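Long-range contact in thiamine-binding periplasmic protein (Escherichia coli, PDB 2QRY), which binds thiamine, thiamine phosphate and thiamine diphosphate with high affinity as the periplasmic component of the ThiBPQ ABC importer: residues 94-106 / 251-263. Sequence-based numbering, arbitrary orientation.
Sequences SKTGLFAKSGVAA and ARTAASKQPELAQ
A single antiparallel beta bridge between Phe99 and Thr253 joins two loops in one lobe of this type 2 periplasmic binding protein, one running on from helix 90-96, the other leaving strand 243-252. It illustrates how little backbone pairing can tie together loops far apart in sequence. Phe99 and Thr253 form a non-hydrogen-bonded pair, their CA atoms 4.2 Å apart, framed by two nearly straight bonds: Ala254 N to Leu98 O (2.7 Å) and Ala100 N to Arg252 O (2.9 Å). Water extends both ends: one molecule donates to Leu98 O, which thus accepts twice, and accepts from Ala255 N; another joins Ala100 O to Arg252 N.

Side chains then leave the bridge in different directions. With CG anti to its own carbonyl carbon (chi1 -57°), the Phe99 ring turns into the lobe, where it touches Leu70, Val82 and Leu85 and Phe120 meets it edge-to-face; across the contact, its CD2 lies 3.5 Å from Ala251 CB, while Arg252 O sits at its edge. Thr253 OG1 is taken up outside the bridge by Ala79 O.

The chain of Arg252, bent at chi3 (-149°), lays its guanidinium flat under the methyl of Ala100, whose CB stands 3.5 Å from CZ, over the centre of one face. From helix 259-269, the extended Gln263 approaches Lys101 O; as modelled, its NE2 makes a long, bent bond (3.3 Å, 142°) to that oxygen, which lies close to the plane of the amide, but the bond is doubtful because the same NE2 is placed only 2.7 Å from Arg252 NE, a second donor.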
# COMPACT_ATOMS: atom_id res chain seq x y z
N SER A 94 -2.05 -3.79 -16.59
CA SER A 94 -2.46 -4.68 -17.67
C SER A 94 -2.33 -4.05 -19.06
O SER A 94 -1.89 -4.71 -20.00
CB SER A 94 -3.90 -5.16 -17.44
OG SER A 94 -4.85 -4.21 -17.91
N LYS A 95 -2.70 -2.78 -19.20
CA LYS A 95 -2.61 -2.11 -20.50
C LYS A 95 -1.16 -2.11 -21.00
O LYS A 95 -0.90 -1.93 -22.19
CB LYS A 95 -3.13 -0.68 -20.39
N THR A 96 -0.23 -2.30 -20.08
CA THR A 96 1.19 -2.31 -20.41
C THR A 96 1.57 -3.59 -21.17
O THR A 96 2.42 -3.56 -22.05
CB THR A 96 2.05 -2.18 -19.12
OG1 THR A 96 3.20 -1.37 -19.39
CG2 THR A 96 2.53 -3.54 -18.64
N GLY A 97 0.92 -4.70 -20.84
CA GLY A 97 1.22 -5.95 -21.52
C GLY A 97 2.44 -6.67 -20.98
O GLY A 97 2.82 -7.71 -21.49
N LEU A 98 3.04 -6.12 -19.93
CA LEU A 98 4.23 -6.70 -19.32
C LEU A 98 3.95 -7.89 -18.39
O LEU A 98 4.87 -8.62 -18.01
CB LEU A 98 5.00 -5.63 -18.54
CG LEU A 98 6.13 -4.85 -19.25
CD1 LEU A 98 5.69 -4.38 -20.61
CD2 LEU A 98 6.54 -3.67 -18.39
N PHE A 99 2.69 -8.10 -18.03
CA PHE A 99 2.35 -9.20 -17.14
C PHE A 99 1.62 -10.35 -17.80
O PHE A 99 0.85 -10.15 -18.73
CB PHE A 99 1.53 -8.68 -15.96
CG PHE A 99 2.22 -7.61 -15.18
CD1 PHE A 99 2.02 -6.27 -15.49
CD2 PHE A 99 3.10 -7.94 -14.15
CE1 PHE A 99 2.68 -5.27 -14.79
CE2 PHE A 99 3.77 -6.94 -13.45
CZ PHE A 99 3.56 -5.61 -13.77
N ALA A 100 1.85 -11.56 -17.30
CA ALA A 100 1.20 -12.74 -17.82
C ALA A 100 0.16 -13.22 -16.80
O ALA A 100 0.11 -12.71 -15.68
CB ALA A 100 2.22 -13.83 -18.08
N LYS A 101 -0.66 -14.19 -17.19
CA LYS A 101 -1.67 -14.72 -16.28
C LYS A 101 -0.98 -15.46 -15.14
O LYS A 101 0.03 -16.13 -15.34
CB LYS A 101 -2.65 -15.62 -17.04
CG LYS A 101 -3.55 -14.83 -17.98
CD LYS A 101 -4.44 -15.73 -18.83
CE LYS A 101 -5.27 -14.89 -19.79
NZ LYS A 101 -6.14 -15.74 -20.66
N SER A 102 -1.54 -15.33 -13.94
CA SER A 102 -0.96 -15.95 -12.75
C SER A 102 -1.09 -17.46 -12.66
O SER A 102 -0.20 -18.14 -12.15
CB SER A 102 -1.60 -15.34 -11.51
OG SER A 102 -2.99 -15.62 -11.48
N GLY A 103 -2.21 -17.99 -13.14
CA GLY A 103 -2.41 -19.42 -13.04
C GLY A 103 -2.69 -19.73 -11.58
O GLY A 103 -2.33 -20.80 -11.07
N VAL A 104 -3.31 -18.78 -10.90
CA VAL A 104 -3.66 -18.92 -9.49
C VAL A 104 -5.17 -19.01 -9.36
O VAL A 104 -5.89 -18.18 -9.92
CB VAL A 104 -3.16 -17.71 -8.66
CG1 VAL A 104 -3.53 -17.89 -7.19
CG2 VAL A 104 -1.65 -17.57 -8.80
N ALA A 105 -5.64 -20.01 -8.63
CA ALA A 105 -7.07 -20.20 -8.43
C ALA A 105 -7.63 -19.06 -7.58
O ALA A 105 -7.11 -18.76 -6.51
CB ALA A 105 -7.33 -21.54 -7.76
N ALA A 106 -8.71 -18.45 -8.07
CA ALA A 106 -9.36 -17.34 -7.38
C ALA A 106 -9.85 -17.70 -5.98
O ALA A 106 -9.72 -16.90 -5.04
CB ALA A 106 -10.52 -16.82 -8.23
N ALA A 251 2.16 -10.02 -9.63
CA ALA A 251 1.93 -10.66 -10.92
C ALA A 251 3.26 -11.06 -11.54
O ALA A 251 4.30 -10.47 -11.24
CB ALA A 251 1.20 -9.70 -11.84
N ARG A 252 3.22 -12.08 -12.39
CA ARG A 252 4.43 -12.55 -13.04
C ARG A 252 4.57 -11.81 -14.37
O ARG A 252 3.57 -11.47 -15.00
CB ARG A 252 4.36 -14.07 -13.27
CG ARG A 252 3.44 -14.54 -14.38
CD ARG A 252 3.32 -16.07 -14.35
NE ARG A 252 3.10 -16.68 -15.66
CZ ARG A 252 3.94 -16.58 -16.69
NH1 ARG A 252 5.07 -15.89 -16.57
NH2 ARG A 252 3.67 -17.19 -17.84
N THR A 253 5.80 -11.56 -14.78
CA THR A 253 6.04 -10.84 -16.03
C THR A 253 5.94 -11.76 -17.23
O THR A 253 6.20 -12.96 -17.13
CB THR A 253 7.43 -10.18 -16.02
OG1 THR A 253 8.44 -11.18 -15.81
CG2 THR A 253 7.50 -9.14 -14.90
N ALA A 254 5.54 -11.21 -18.36
CA ALA A 254 5.42 -11.99 -19.58
C ALA A 254 6.81 -12.41 -20.06
O ALA A 254 6.98 -13.50 -20.61
CB ALA A 254 4.72 -11.18 -20.66
N ALA A 255 7.80 -11.55 -19.83
CA ALA A 255 9.17 -11.83 -20.25
C ALA A 255 9.96 -12.75 -19.30
O ALA A 255 11.12 -13.06 -19.55
CB ALA A 255 9.93 -10.51 -20.44
N SER A 256 9.32 -13.18 -18.21
CA SER A 256 10.01 -14.04 -17.26
C SER A 256 10.55 -15.32 -17.89
O SER A 256 9.85 -16.01 -18.63
CB SER A 256 9.07 -14.42 -16.12
OG SER A 256 9.76 -15.25 -15.19
N LYS A 257 11.80 -15.65 -17.58
CA LYS A 257 12.42 -16.86 -18.09
C LYS A 257 12.24 -18.03 -17.11
O LYS A 257 12.76 -19.13 -17.32
CB LYS A 257 13.90 -16.62 -18.38
CG LYS A 257 14.11 -15.83 -19.67
CD LYS A 257 15.55 -15.39 -19.89
CE LYS A 257 15.68 -14.76 -21.28
NZ LYS A 257 17.03 -14.20 -21.58
N GLN A 258 11.48 -17.77 -16.04
CA GLN A 258 11.18 -18.77 -15.02
C GLN A 258 9.68 -18.74 -14.75
O GLN A 258 9.25 -18.57 -13.60
CB GLN A 258 11.94 -18.47 -13.73
CG GLN A 258 13.46 -18.58 -13.81
CD GLN A 258 13.96 -20.02 -13.81
OE1 GLN A 258 13.23 -20.94 -13.42
NE2 GLN A 258 15.20 -20.22 -14.22
N PRO A 259 8.85 -18.92 -15.79
CA PRO A 259 7.39 -18.91 -15.64
C PRO A 259 6.87 -19.81 -14.53
O PRO A 259 6.18 -19.36 -13.62
CB PRO A 259 6.89 -19.38 -17.01
CG PRO A 259 7.99 -19.01 -17.93
CD PRO A 259 9.23 -19.34 -17.15
N GLU A 260 7.22 -21.09 -14.60
CA GLU A 260 6.78 -22.07 -13.61
C GLU A 260 7.03 -21.62 -12.17
O GLU A 260 6.11 -21.63 -11.35
CB GLU A 260 7.46 -23.42 -13.88
CG GLU A 260 6.75 -24.61 -13.26
CD GLU A 260 7.41 -25.93 -13.60
OE1 GLU A 260 7.75 -26.15 -14.79
OE2 GLU A 260 7.57 -26.77 -12.68
N LEU A 261 8.27 -21.25 -11.85
CA LEU A 261 8.60 -20.80 -10.50
C LEU A 261 7.78 -19.57 -10.13
O LEU A 261 7.18 -19.51 -9.06
CB LEU A 261 10.08 -20.44 -10.39
CG LEU A 261 10.99 -21.35 -9.57
CD1 LEU A 261 12.31 -20.63 -9.34
CD2 LEU A 261 10.34 -21.69 -8.24
N ALA A 262 7.77 -18.58 -11.02
CA ALA A 262 7.02 -17.35 -10.79
C ALA A 262 5.61 -17.67 -10.35
O ALA A 262 5.07 -17.06 -9.42
CB ALA A 262 6.99 -16.50 -12.06
N GLN A 263 5.00 -18.64 -11.02
CA GLN A 263 3.64 -19.04 -10.72
C GLN A 263 3.53 -19.83 -9.42
O GLN A 263 2.49 -19.79 -8.75
CB GLN A 263 3.07 -19.80 -11.91
CG GLN A 263 3.16 -18.95 -13.17
CD GLN A 263 2.61 -19.61 -14.41
OE1 GLN A 263 3.04 -20.70 -14.80
NE2 GLN A 263 1.66 -18.94 -15.06
O HOH W 1 7.39 -8.90 -19.24
O HOH W 2 0.55 -12.98 -13.02